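Putative isomerase (Streptomyces coelicolor A3, PDB 2OQH) is a putative isomerase of the enolase superfamily that probably acts on a sugar acid, perhaps as a dehydratase of D-glucarate. Local coordinates at residues G122-E127 with S315-S320; V266-V271 with G293-S298; M247-F252 with Y272-I277; S115-L120 with H309-S314; D165-K170 with P190-R195. All coordinates share one frame; numbering follows the deposited sequence.

Contact 1: G122-E127 with S315-S320; sequences GAVRDE and STPVLS. With SO4 (sulfate ion), chain E.
The flat guanidinium of R125 lies against the turn formed by T316-L319, meeting one carbonyl with its face and two with its edge. Its CG takes the crowded position between backbone N and carbonyl carbon (chi1 65°), and a bend at chi3 swings the head across to 315-320. At the edge, NH1 donates to T316 O over 2.7 Å, and NH2 reaches P317 O at 2.9 Å. Both acceptors lie close to the guanidinium plane, although each donor stands above the plane of the carbonyl it meets. L319 O sits over the centre of one face, 3.3 Å from R125 CZ. T316 O is gripped twice, since L319 N also donates to it in closing a type I turn. A sulfate, probably from the crystallisation liquor, occupies the remaining edge, with R125 NE 3.0 Å from its O3. An arginine suits this place because its several N-H groups can serve a carbonyl-rich turn and an anion at once; NH1 adds a weak bond to V313 O. Beside it, V124 leans on the turn, its CG1 4.2 Å from P317 CG, while G122 O receives a CA-H contact from S315 CA at 3.2 Å. R125 thus joins the lead-in to strand 127-134 with the loop from helix 303-315 to strand 323-324, one of the helix-to-strand connections of the TIM barrel.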
# COMPACT_ATOMS: atom_id res chain seq x y z
N GLY A 122 5.77 4.49 -18.89
CA GLY A 122 5.13 5.77 -19.14
C GLY A 122 3.75 5.87 -18.53
O GLY A 122 3.09 4.86 -18.26
N ALA A 123 3.31 7.10 -18.33
CA ALA A 123 2.02 7.38 -17.73
C ALA A 123 0.83 7.06 -18.62
O ALA A 123 0.86 7.31 -19.83
CB ALA A 123 1.97 8.84 -17.32
N VAL A 124 -0.21 6.50 -18.01
CA VAL A 124 -1.46 6.20 -18.68
C VAL A 124 -2.52 7.00 -17.94
O VAL A 124 -3.66 7.12 -18.38
CB VAL A 124 -1.83 4.69 -18.63
CG1 VAL A 124 -0.91 3.92 -19.55
CG2 VAL A 124 -1.73 4.17 -17.21
N ARG A 125 -2.11 7.55 -16.80
CA ARG A 125 -2.96 8.41 -15.97
C ARG A 125 -2.03 9.31 -15.15
O ARG A 125 -0.93 8.90 -14.78
CB ARG A 125 -3.86 7.57 -15.05
CG ARG A 125 -3.16 6.75 -13.98
CD ARG A 125 -4.20 6.07 -13.08
NE ARG A 125 -5.04 5.12 -13.81
CZ ARG A 125 -4.64 3.91 -14.21
NH1 ARG A 125 -3.41 3.50 -13.94
NH2 ARG A 125 -5.47 3.11 -14.87
N ASP A 126 -2.46 10.54 -14.88
CA ASP A 126 -1.63 11.48 -14.12
C ASP A 126 -2.14 11.77 -12.72
O ASP A 126 -1.42 12.32 -11.89
CB ASP A 126 -1.47 12.79 -14.91
CG ASP A 126 -2.79 13.50 -15.11
OD1 ASP A 126 -3.80 12.82 -15.43
OD2 ASP A 126 -2.83 14.75 -14.95
N GLU A 127 -3.39 11.39 -12.46
CA GLU A 127 -4.00 11.60 -11.16
C GLU A 127 -4.39 10.26 -10.54
O GLU A 127 -4.96 9.40 -11.21
CB GLU A 127 -5.24 12.48 -11.29
CG GLU A 127 -4.94 13.93 -11.65
CD GLU A 127 -4.03 14.59 -10.63
OE1 GLU A 127 -4.34 14.49 -9.42
OE2 GLU A 127 -3.03 15.22 -11.03
N SER A 315 1.79 4.26 -14.37
CA SER A 315 2.19 3.49 -15.55
C SER A 315 1.47 2.14 -15.70
O SER A 315 1.76 1.38 -16.62
CB SER A 315 3.70 3.23 -15.50
OG SER A 315 4.04 2.46 -14.36
N THR A 316 0.52 1.87 -14.82
CA THR A 316 -0.16 0.57 -14.85
C THR A 316 -1.67 0.63 -15.10
O THR A 316 -2.45 0.99 -14.21
CB THR A 316 0.12 -0.18 -13.53
OG1 THR A 316 1.54 -0.18 -13.28
CG2 THR A 316 -0.37 -1.61 -13.60
N PRO A 317 -2.10 0.25 -16.31
CA PRO A 317 -3.51 0.25 -16.69
C PRO A 317 -4.51 -0.36 -15.69
O PRO A 317 -5.49 0.27 -15.33
CB PRO A 317 -3.51 -0.47 -18.03
CG PRO A 317 -2.24 -0.00 -18.64
CD PRO A 317 -1.26 -0.13 -17.47
N VAL A 318 -4.25 -1.58 -15.23
CA VAL A 318 -5.17 -2.25 -14.31
C VAL A 318 -5.40 -1.55 -12.96
O VAL A 318 -6.40 -1.80 -12.28
CB VAL A 318 -4.74 -3.72 -14.07
CG1 VAL A 318 -3.50 -3.77 -13.19
CG2 VAL A 318 -5.88 -4.50 -13.46
N LEU A 319 -4.48 -0.67 -12.55
CA LEU A 319 -4.65 0.04 -11.29
C LEU A 319 -5.53 1.27 -11.51
O LEU A 319 -5.10 2.41 -11.33
CB LEU A 319 -3.29 0.43 -10.73
CG LEU A 319 -2.50 -0.77 -10.19
CD1 LEU A 319 -1.05 -0.39 -9.91
CD2 LEU A 319 -3.17 -1.28 -8.93
N SER A 320 -6.78 1.02 -11.89
CA SER A 320 -7.74 2.07 -12.19
C SER A 320 -8.69 2.42 -11.06
O SER A 320 -9.64 3.19 -11.26
CB SER A 320 -8.57 1.65 -13.40
OG SER A 320 -9.27 0.45 -13.11
S SO4 E . -8.38 5.60 -15.43
O1 SO4 E . -8.42 4.61 -14.34
O2 SO4 E . -8.15 4.92 -16.72
O3 SO4 E . -7.27 6.56 -15.17
O4 SO4 E . -9.66 6.33 -15.49

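Contact 2: V266-V271 with G293-S298; sequences VIHGDV and GMNLHS
N295 O is held by two groups of the neighbouring strand: G269 N donates nearly along the C=O axis at 2.6 Å, the shortest bond of the ladder, and H268 CA adds a weaker CA-H contact at 3.2 Å. The same parallel ladder runs from I267 N, bonded to G293 O, through N295 N to I267 O, and ends with H297 N giving G269 O a nearly straight bond of 2.8 Å. Side chains alternate between two faces. On the face of V266, H268 and N295, the H268 ring lies alongside the N295 amide, their planes 22° apart, with CE1 3.6 Å from N295 CB; N295 ND2 is taken by Y221 OH and A322 O. On the other face M294, a selenomethionine with an extended chain, brings CE to 3.5 Å from G269 CA, and L296 CD2 closes in on the same glycine, whose lack of a side chain admits both. Past the strand ends, D270 and H297 each hold CG anti to the backbone N. Their tips meet where H297 ND1 points at D270 OD2, a straight (176°) but weak bond of 3.4 Å in the plane of the imidazole. D270 OD1 meanwhile caps Y272 N, which helps to hold the carboxylate, and its charge would probably favour a protonated H297. Aspartate and histidine at the C-terminal ends of adjacent barrel strands recall the His-Asp dyad of the mandelate racemase group, whose histidine acts as an acid-base catalyst; a similar role here is probable.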
# COMPACT_ATOMS: atom_id res chain seq x y z
N VAL A 266 -10.05 -9.90 -6.54
CA VAL A 266 -9.23 -8.70 -6.59
C VAL A 266 -8.03 -8.86 -5.67
O VAL A 266 -8.17 -9.32 -4.53
CB VAL A 266 -10.05 -7.47 -6.12
CG1 VAL A 266 -9.19 -6.21 -6.19
CG2 VAL A 266 -11.30 -7.31 -6.97
N ILE A 267 -6.85 -8.49 -6.16
CA ILE A 267 -5.65 -8.58 -5.34
C ILE A 267 -5.05 -7.20 -5.09
O ILE A 267 -5.03 -6.36 -5.98
CB ILE A 267 -4.57 -9.46 -6.00
CG1 ILE A 267 -5.09 -10.89 -6.16
CG2 ILE A 267 -3.31 -9.46 -5.14
CD1 ILE A 267 -4.09 -11.83 -6.80
N HIS A 268 -4.56 -6.99 -3.88
CA HIS A 268 -3.92 -5.73 -3.50
C HIS A 268 -2.41 -5.80 -3.72
O HIS A 268 -1.75 -6.67 -3.17
CB HIS A 268 -4.16 -5.42 -2.02
CG HIS A 268 -5.30 -4.49 -1.75
ND1 HIS A 268 -5.35 -3.21 -2.27
CD2 HIS A 268 -6.41 -4.64 -1.00
CE1 HIS A 268 -6.45 -2.61 -1.84
NE2 HIS A 268 -7.11 -3.46 -1.07
N GLY A 269 -1.88 -4.90 -4.53
CA GLY A 269 -0.44 -4.88 -4.74
C GLY A 269 0.13 -4.04 -3.61
O GLY A 269 -0.63 -3.41 -2.88
N ASP A 270 1.45 -4.03 -3.46
CA ASP A 270 2.12 -3.25 -2.43
C ASP A 270 3.61 -3.53 -2.56
O ASP A 270 4.09 -4.62 -2.23
CB ASP A 270 1.63 -3.65 -1.03
CG ASP A 270 2.34 -2.88 0.08
OD1 ASP A 270 3.27 -2.09 -0.22
OD2 ASP A 270 1.97 -3.07 1.26
N VAL A 271 4.33 -2.54 -3.06
CA VAL A 271 5.76 -2.66 -3.27
C VAL A 271 6.51 -3.14 -2.04
O VAL A 271 7.42 -3.97 -2.13
CB VAL A 271 6.35 -1.32 -3.73
CG1 VAL A 271 7.88 -1.37 -3.70
CG2 VAL A 271 5.86 -1.00 -5.12
N GLY A 293 -9.19 -8.01 -10.51
CA GLY A 293 -9.08 -6.58 -10.34
C GLY A 293 -7.81 -6.41 -9.51
O GLY A 293 -7.28 -7.40 -8.99
N MSE A 294 -7.31 -5.19 -9.41
CA MSE A 294 -6.11 -4.93 -8.61
C MSE A 294 -6.16 -3.52 -8.05
O MSE A 294 -6.75 -2.63 -8.65
CB MSE A 294 -4.83 -5.08 -9.45
CG MSE A 294 -3.54 -4.81 -8.66
SE MSE A 294 -1.89 -4.81 -9.69
CE MSE A 294 -0.64 -4.97 -8.22
N ASN A 295 -5.54 -3.34 -6.89
CA ASN A 295 -5.49 -2.03 -6.25
C ASN A 295 -4.23 -2.07 -5.41
O ASN A 295 -3.56 -3.11 -5.36
CB ASN A 295 -6.73 -1.83 -5.37
CG ASN A 295 -7.04 -0.36 -5.11
OD1 ASN A 295 -6.44 0.54 -5.71
ND2 ASN A 295 -7.99 -0.12 -4.20
N LEU A 296 -3.88 -0.97 -4.76
CA LEU A 296 -2.70 -0.98 -3.91
C LEU A 296 -3.09 -0.86 -2.45
O LEU A 296 -4.02 -0.13 -2.10
CB LEU A 296 -1.73 0.14 -4.28
CG LEU A 296 -0.99 0.02 -5.62
CD1 LEU A 296 0.04 1.13 -5.72
CD2 LEU A 296 -0.32 -1.35 -5.74
N HIS A 297 -2.39 -1.61 -1.61
CA HIS A 297 -2.62 -1.61 -0.18
C HIS A 297 -1.62 -0.64 0.45
O HIS A 297 -0.50 -0.51 -0.03
CB HIS A 297 -2.41 -3.02 0.37
CG HIS A 297 -2.35 -3.09 1.87
ND1 HIS A 297 -1.17 -3.09 2.57
CD2 HIS A 297 -3.34 -3.17 2.79
CE1 HIS A 297 -1.43 -3.18 3.86
NE2 HIS A 297 -2.74 -3.23 4.02
N SER A 298 -2.03 0.04 1.52
CA SER A 298 -1.13 0.98 2.18
C SER A 298 -0.73 0.52 3.57
O SER A 298 -1.58 0.16 4.39
CB SER A 298 -1.78 2.36 2.29
OG SER A 298 -0.99 3.19 3.12

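Contact 3: M247-F252 with Y272-I277; sequences MCVVRF and YKWGGI
The irregular backbone of 247-252 passes over the indole of W274, at the end of a short, weakly bonded helix that G275 leaves with positive phi, and the closest CA pair of the two segments, R251 and W274, stands 6.1 Å apart. W274 places CG anti to its carbonyl carbon (chi1 -69°), which carries the ring out to the opposite loop. One face then lies under peptide groups: R251 N stands 3.4 Å from CH2, and V250 O sits above the centre of the indole. The far edge of the six-membered ring points into the face of F252, with CZ3 over the phenyl centre, in a T-shaped pair with centroids 5.0 Å apart and planes at 79°. A large aromatic suits this place because it can cover backbone with its face and meet a ring with its edge. Water does the polar work. One molecule, in the indole plane, accepts from W274 NE1 at 3.1 Å and donates to V249 O at 2.8 Å; two others donate to both V250 O and K273 O, one of these four bonds being weak. K273 lays its methylene CD 3.9 Å from V250 CG1, then bends so that NZ reaches N246 O. In the barrel, 247-252 leads from strand 243-245 into helix 252-260, and 272-277 leads from the next strand, 266-269, to helix 277-289, whose H286 also meets the F252 ring. Y91 and Y94 of helix 85-112 touch K273 and R251 respectively.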
# COMPACT_ATOMS: atom_id res chain seq x y z
N MSE A 247 -3.69 -10.39 2.26
CA MSE A 247 -3.29 -11.26 3.36
C MSE A 247 -3.15 -12.75 3.01
O MSE A 247 -2.29 -13.42 3.56
CB MSE A 247 -4.27 -11.14 4.53
CG MSE A 247 -4.20 -9.80 5.27
SE MSE A 247 -5.49 -9.68 6.72
CE MSE A 247 -4.64 -10.87 7.97
N CYS A 248 -3.99 -13.27 2.11
CA CYS A 248 -3.88 -14.70 1.77
C CYS A 248 -3.06 -14.94 0.49
O CYS A 248 -2.71 -16.08 0.18
CB CYS A 248 -5.26 -15.36 1.67
SG CYS A 248 -6.23 -15.02 0.20
N VAL A 249 -2.77 -13.86 -0.24
CA VAL A 249 -1.94 -13.92 -1.44
C VAL A 249 -1.02 -12.71 -1.32
O VAL A 249 -1.38 -11.61 -1.73
CB VAL A 249 -2.77 -13.77 -2.74
CG1 VAL A 249 -1.83 -13.67 -3.94
CG2 VAL A 249 -3.71 -14.95 -2.91
N VAL A 250 0.17 -12.92 -0.74
CA VAL A 250 1.13 -11.84 -0.53
C VAL A 250 2.51 -12.10 -1.14
O VAL A 250 3.48 -11.40 -0.83
CB VAL A 250 1.30 -11.54 0.98
CG1 VAL A 250 -0.05 -11.25 1.61
CG2 VAL A 250 1.97 -12.71 1.68
N ARG A 251 2.58 -13.10 -2.00
CA ARG A 251 3.82 -13.47 -2.66
C ARG A 251 3.43 -14.38 -3.82
O ARG A 251 2.41 -15.06 -3.75
CB ARG A 251 4.75 -14.22 -1.70
CG ARG A 251 4.16 -15.49 -1.12
CD ARG A 251 5.10 -16.17 -0.14
NE ARG A 251 4.62 -17.51 0.17
CZ ARG A 251 5.40 -18.53 0.52
NH1 ARG A 251 6.71 -18.39 0.61
NH2 ARG A 251 4.85 -19.72 0.75
N PHE A 252 4.23 -14.39 -4.87
CA PHE A 252 3.91 -15.22 -6.03
C PHE A 252 3.69 -16.70 -5.72
O PHE A 252 2.89 -17.34 -6.39
CB PHE A 252 4.99 -15.03 -7.10
CG PHE A 252 4.91 -13.70 -7.77
CD1 PHE A 252 3.90 -13.43 -8.70
CD2 PHE A 252 5.81 -12.68 -7.45
CE1 PHE A 252 3.78 -12.16 -9.28
CE2 PHE A 252 5.70 -11.41 -8.02
CZ PHE A 252 4.69 -11.15 -8.94
N TYR A 272 6.12 -2.62 -0.89
CA TYR A 272 6.78 -2.94 0.36
C TYR A 272 6.45 -4.32 0.88
O TYR A 272 7.19 -4.88 1.68
CB TYR A 272 6.46 -1.83 1.36
CG TYR A 272 6.75 -0.51 0.70
CD1 TYR A 272 8.06 -0.15 0.40
CD2 TYR A 272 5.72 0.29 0.21
CE1 TYR A 272 8.35 0.96 -0.40
CE2 TYR A 272 6.00 1.41 -0.60
CZ TYR A 272 7.31 1.73 -0.90
OH TYR A 272 7.60 2.79 -1.74
N LYS A 273 5.34 -4.87 0.40
CA LYS A 273 4.94 -6.21 0.81
C LYS A 273 5.51 -7.27 -0.15
O LYS A 273 5.86 -8.37 0.26
CB LYS A 273 3.40 -6.29 0.87
CG LYS A 273 2.83 -7.61 1.34
CD LYS A 273 1.30 -7.57 1.42
CE LYS A 273 0.79 -6.83 2.65
NZ LYS A 273 0.35 -7.77 3.71
N TRP A 274 5.61 -6.90 -1.43
CA TRP A 274 6.11 -7.80 -2.47
C TRP A 274 7.60 -7.68 -2.80
O TRP A 274 8.11 -8.38 -3.67
CB TRP A 274 5.26 -7.62 -3.73
CG TRP A 274 3.86 -8.13 -3.54
CD1 TRP A 274 2.90 -7.61 -2.71
CD2 TRP A 274 3.28 -9.30 -4.12
NE1 TRP A 274 1.77 -8.39 -2.73
CE2 TRP A 274 1.98 -9.44 -3.59
CE3 TRP A 274 3.74 -10.26 -5.04
CZ2 TRP A 274 1.13 -10.50 -3.95
CZ3 TRP A 274 2.90 -11.32 -5.39
CH2 TRP A 274 1.61 -11.43 -4.85
N GLY A 275 8.29 -6.77 -2.12
CA GLY A 275 9.72 -6.63 -2.32
C GLY A 275 10.25 -5.70 -3.40
O GLY A 275 11.47 -5.57 -3.52
N GLY A 276 9.39 -5.06 -4.17
CA GLY A 276 9.90 -4.17 -5.19
C GLY A 276 8.92 -3.70 -6.24
O GLY A 276 7.76 -4.13 -6.28
N ILE A 277 9.40 -2.81 -7.10
CA ILE A 277 8.60 -2.24 -8.17
C ILE A 277 8.33 -3.21 -9.31
O ILE A 277 7.19 -3.33 -9.77
CB ILE A 277 9.27 -0.96 -8.71
CG1 ILE A 277 9.18 0.13 -7.64
CG2 ILE A 277 8.63 -0.54 -10.03
CD1 ILE A 277 9.78 1.45 -8.04
O HOH W 1 -0.97 -8.82 -1.43
O HOH W 2 4.59 -10.60 1.66
O HOH W 3 5.88 -11.00 -1.79

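Contact 4: S115-L120 with H309-S314; sequences SVTDLL and HLAVVS
A311 is the residue all three main partners touch. T117 OG1 lies against it, 3.5 Å from A311 CB and equally close to A311 CA, while V116 CG1 meets the same methyl at 4.0 Å. L120 reaches in with one branch, CD1, which rests 4.0 Å from A311 O and also touches V312. The other branch of T117 goes to the next turn of the helix, putting CG2 3.5 Å from S314 OG. T117 can serve both places because chi1 of -60° sets OG1 anti to the carbonyl carbon and CG2 anti to the backbone N. The small methyl of A311 suits a closest approach of only 4.7 Å between T117 CA and A311 CA. One shell further out, S115 is the N-cap of the short helix 116-119: its OG accepts from D118 N at 3.1 Å with an angle of 154°, which holds the first turn that presents V116 and T117. S314 OG is anti to its own backbone N (chi1 180°) and bonds R125 O, in the loop after helix 116-119, which helps hold its orientation. W105 of helix 85-112 packs on V116 and L120, and I277 fills in against L120 and V312. Methyl groups, with the T117 hydroxyl packed against A311, thus carry the join between short helix 116-119 and barrel helix 303-315, so its cohesion comes from close van der Waals fit, with the S314 hydroxyl satisfied from outside.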
# COMPACT_ATOMS: atom_id res chain seq x y z
N SER A 115 11.96 9.98 -15.31
CA SER A 115 11.10 9.72 -14.16
C SER A 115 10.97 8.21 -14.02
O SER A 115 11.04 7.49 -15.02
CB SER A 115 9.71 10.31 -14.39
OG SER A 115 9.11 9.74 -15.54
N VAL A 116 10.79 7.71 -12.80
CA VAL A 116 10.63 6.28 -12.62
C VAL A 116 9.42 5.83 -13.43
O VAL A 116 9.39 4.72 -13.95
CB VAL A 116 10.43 5.91 -11.14
CG1 VAL A 116 10.01 4.45 -11.04
CG2 VAL A 116 11.73 6.13 -10.38
N THR A 117 8.43 6.71 -13.55
CA THR A 117 7.23 6.41 -14.32
C THR A 117 7.57 6.07 -15.77
O THR A 117 7.06 5.09 -16.32
CB THR A 117 6.26 7.59 -14.31
OG1 THR A 117 5.88 7.89 -12.96
CG2 THR A 117 5.02 7.26 -15.13
N ASP A 118 8.43 6.88 -16.38
CA ASP A 118 8.83 6.65 -17.76
C ASP A 118 9.69 5.40 -17.91
O ASP A 118 9.81 4.85 -19.00
CB ASP A 118 9.58 7.86 -18.33
CG ASP A 118 8.64 8.93 -18.88
OD1 ASP A 118 7.45 8.61 -19.12
OD2 ASP A 118 9.10 10.07 -19.09
N LEU A 119 10.31 4.96 -16.82
CA LEU A 119 11.13 3.76 -16.90
C LEU A 119 10.25 2.52 -16.70
O LEU A 119 10.69 1.39 -16.91
CB LEU A 119 12.26 3.81 -15.86
CG LEU A 119 13.31 4.91 -16.12
CD1 LEU A 119 14.34 4.93 -15.01
CD2 LEU A 119 13.97 4.69 -17.47
N LEU A 120 9.00 2.74 -16.30
CA LEU A 120 8.05 1.65 -16.07
C LEU A 120 6.99 1.53 -17.17
O LEU A 120 6.01 0.80 -17.02
CB LEU A 120 7.35 1.84 -14.72
CG LEU A 120 8.22 1.84 -13.46
CD1 LEU A 120 7.37 2.19 -12.25
CD2 LEU A 120 8.88 0.48 -13.28
N HIS A 309 4.83 4.38 -5.20
CA HIS A 309 3.53 3.81 -5.54
C HIS A 309 2.83 4.58 -6.65
O HIS A 309 2.21 3.99 -7.54
CB HIS A 309 2.63 3.76 -4.30
CG HIS A 309 2.80 2.51 -3.49
ND1 HIS A 309 3.52 1.43 -3.93
CD2 HIS A 309 2.28 2.16 -2.29
CE1 HIS A 309 3.44 0.45 -3.04
NE2 HIS A 309 2.69 0.87 -2.04
N LEU A 310 2.93 5.91 -6.61
CA LEU A 310 2.30 6.76 -7.61
C LEU A 310 2.88 6.49 -8.99
O LEU A 310 2.17 6.54 -9.99
CB LEU A 310 2.48 8.23 -7.24
CG LEU A 310 1.72 8.63 -5.98
CD1 LEU A 310 2.08 10.05 -5.53
CD2 LEU A 310 0.23 8.53 -6.27
N ALA A 311 4.18 6.20 -9.05
CA ALA A 311 4.83 5.91 -10.33
C ALA A 311 4.28 4.59 -10.87
O ALA A 311 4.04 4.45 -12.07
CB ALA A 311 6.35 5.80 -10.15
N VAL A 312 4.05 3.64 -9.98
CA VAL A 312 3.52 2.36 -10.40
C VAL A 312 2.10 2.51 -10.92
O VAL A 312 1.78 2.07 -12.02
CB VAL A 312 3.56 1.33 -9.26
CG1 VAL A 312 2.91 0.03 -9.70
CG2 VAL A 312 5.02 1.08 -8.87
N VAL A 313 1.24 3.16 -10.14
CA VAL A 313 -0.15 3.35 -10.55
C VAL A 313 -0.22 4.10 -11.88
O VAL A 313 -0.96 3.70 -12.79
CB VAL A 313 -0.95 4.15 -9.49
CG1 VAL A 313 -2.34 4.45 -10.02
CG2 VAL A 313 -1.04 3.36 -8.20
N SER A 314 0.55 5.17 -11.98
CA SER A 314 0.59 6.01 -13.17
C SER A 314 0.91 5.24 -14.46
O SER A 314 0.35 5.54 -15.52
CB SER A 314 1.62 7.13 -12.97
OG SER A 314 1.70 7.98 -14.10

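Contact 5: D165-K170 with P190-R195; sequences DAVKLK and PGVNLR
A beta-alpha-beta crossover sets these two parallel strands side by side: strand 166-170 leads through helix 175-188 into strand 193-197, the repeating step of a TIM barrel. Four backbone bonds, given alternately by the two strands, make the ladder. It starts with N193 N donating to D165 O at 3.2 Å, tightens at V167 N to N193 O, where the donor sits almost along the C=O axis at 2.8 Å, and continues through R195 N to V167 O and L169 N to R195 O, each 2.9 Å. On the face of A166, N193 and R195, the long arginine runs back beside A166. Its guanidinium turns one face to the alanine methyl, NH2 standing 3.8 Å from A166 CB; a small residue lets that flat group lie close. The buried charge is met by E220, which makes a salt bridge to NE, while NH2 also donates to A322 O. On the other face V167 touches two apolar partners: CG2 meets V192 CG2 at 3.8 Å, nearly at a right angle, and CB meets L194 CD1 at 4.1 Å, side by side. Aliphatic side chains suit this face, where L169 and L194 meet helix 175-188 on the outside of the barrel. Strand 127-134 continues the sheet beyond 166-170, and strand 221-223 does so beyond 193-197.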
# COMPACT_ATOMS: atom_id res chain seq x y z
N ASP A 165 -13.45 9.31 -3.59
CA ASP A 165 -14.37 8.57 -4.46
C ASP A 165 -14.73 7.24 -3.82
O ASP A 165 -15.69 6.57 -4.23
CB ASP A 165 -13.73 8.27 -5.81
CG ASP A 165 -13.15 9.49 -6.48
OD1 ASP A 165 -13.75 10.58 -6.39
OD2 ASP A 165 -12.08 9.34 -7.12
N ALA A 166 -13.96 6.84 -2.81
CA ALA A 166 -14.21 5.57 -2.15
C ALA A 166 -14.05 5.66 -0.65
O ALA A 166 -13.28 6.47 -0.14
CB ALA A 166 -13.26 4.52 -2.70
N VAL A 167 -14.80 4.81 0.06
CA VAL A 167 -14.75 4.76 1.51
C VAL A 167 -14.54 3.32 1.95
O VAL A 167 -15.11 2.40 1.37
CB VAL A 167 -16.06 5.27 2.15
CG1 VAL A 167 -16.01 5.06 3.66
CG2 VAL A 167 -16.26 6.75 1.84
N LYS A 168 -13.73 3.12 2.98
CA LYS A 168 -13.46 1.78 3.47
C LYS A 168 -13.63 1.70 4.98
O LYS A 168 -13.05 2.48 5.72
CB LYS A 168 -12.05 1.37 3.05
CG LYS A 168 -11.54 0.08 3.65
CD LYS A 168 -10.19 -0.25 3.01
CE LYS A 168 -9.44 -1.31 3.77
NZ LYS A 168 -8.96 -0.80 5.07
N LEU A 169 -14.44 0.74 5.42
CA LEU A 169 -14.67 0.54 6.85
C LEU A 169 -13.79 -0.56 7.42
O LEU A 169 -13.70 -1.65 6.86
CB LEU A 169 -16.14 0.18 7.10
CG LEU A 169 -16.47 -0.26 8.54
CD1 LEU A 169 -16.32 0.91 9.50
CD2 LEU A 169 -17.89 -0.80 8.58
N LYS A 170 -13.15 -0.27 8.54
CA LYS A 170 -12.31 -1.27 9.20
C LYS A 170 -13.26 -2.15 10.01
O LYS A 170 -13.81 -1.72 11.02
CB LYS A 170 -11.30 -0.58 10.13
CG LYS A 170 -10.37 -1.54 10.86
CD LYS A 170 -9.36 -0.78 11.71
CE LYS A 170 -8.34 -1.72 12.35
NZ LYS A 170 -8.97 -2.69 13.30
N PRO A 190 -25.24 6.97 -1.34
CA PRO A 190 -25.67 6.06 -2.40
C PRO A 190 -24.67 5.81 -3.52
O PRO A 190 -24.61 4.70 -4.05
CB PRO A 190 -26.94 6.74 -2.92
CG PRO A 190 -27.45 7.49 -1.73
CD PRO A 190 -26.20 8.08 -1.18
N GLY A 191 -23.87 6.82 -3.87
CA GLY A 191 -22.94 6.65 -4.97
C GLY A 191 -21.45 6.51 -4.71
O GLY A 191 -20.66 6.56 -5.64
N VAL A 192 -21.06 6.32 -3.46
CA VAL A 192 -19.65 6.18 -3.17
C VAL A 192 -19.25 4.71 -3.31
O VAL A 192 -20.07 3.82 -3.10
CB VAL A 192 -19.32 6.65 -1.74
CG1 VAL A 192 -19.78 5.60 -0.73
CG2 VAL A 192 -17.84 6.91 -1.59
N ASN A 193 -18.01 4.46 -3.70
CA ASN A 193 -17.52 3.09 -3.79
C ASN A 193 -17.28 2.70 -2.33
O ASN A 193 -16.47 3.33 -1.65
CB ASN A 193 -16.21 3.02 -4.57
CG ASN A 193 -16.42 3.13 -6.05
OD1 ASN A 193 -17.21 2.40 -6.62
ND2 ASN A 193 -15.70 4.05 -6.69
N LEU A 194 -17.97 1.68 -1.86
CA LEU A 194 -17.85 1.26 -0.46
C LEU A 194 -17.18 -0.10 -0.29
O LEU A 194 -17.45 -1.04 -1.04
CB LEU A 194 -19.25 1.25 0.16
CG LEU A 194 -19.37 1.02 1.66
CD1 LEU A 194 -18.59 2.08 2.41
CD2 LEU A 194 -20.85 1.08 2.05
N ARG A 195 -16.31 -0.20 0.72
CA ARG A 195 -15.57 -1.43 1.02
C ARG A 195 -15.53 -1.71 2.52
O ARG A 195 -15.79 -0.82 3.32
CB ARG A 195 -14.12 -1.28 0.54
CG ARG A 195 -13.95 -0.71 -0.86
CD ARG A 195 -12.52 -0.22 -1.07
NE ARG A 195 -12.34 0.43 -2.36
CZ ARG A 195 -11.25 1.09 -2.73
NH1 ARG A 195 -10.21 1.19 -1.89
NH2 ARG A 195 -11.18 1.65 -3.93

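Overall arrangement
Contacts 2 and 5 are both strand ladders of the barrel sheet, held by backbone bonds; contact 2 is deeply buried near the chain centre and carries the probable acid-base pair, whereas contact 5 is partly buried, its centre about 17 Å from the centre of the chain. R195 and N295 come close between them. Contact 4 is buried, helix against helix and almost wholly apolar, while contact 1, more exposed, relies on arginine and backbone carbonyls. S314 of contact 4 bonds V124 and R125 of contact 1, through backbone O and hydroxyl respectively. Contact 3, built of water and aromatic rings, interlocks with contact 2 along the chain, its I277 touching L120 and V312 of contact 4.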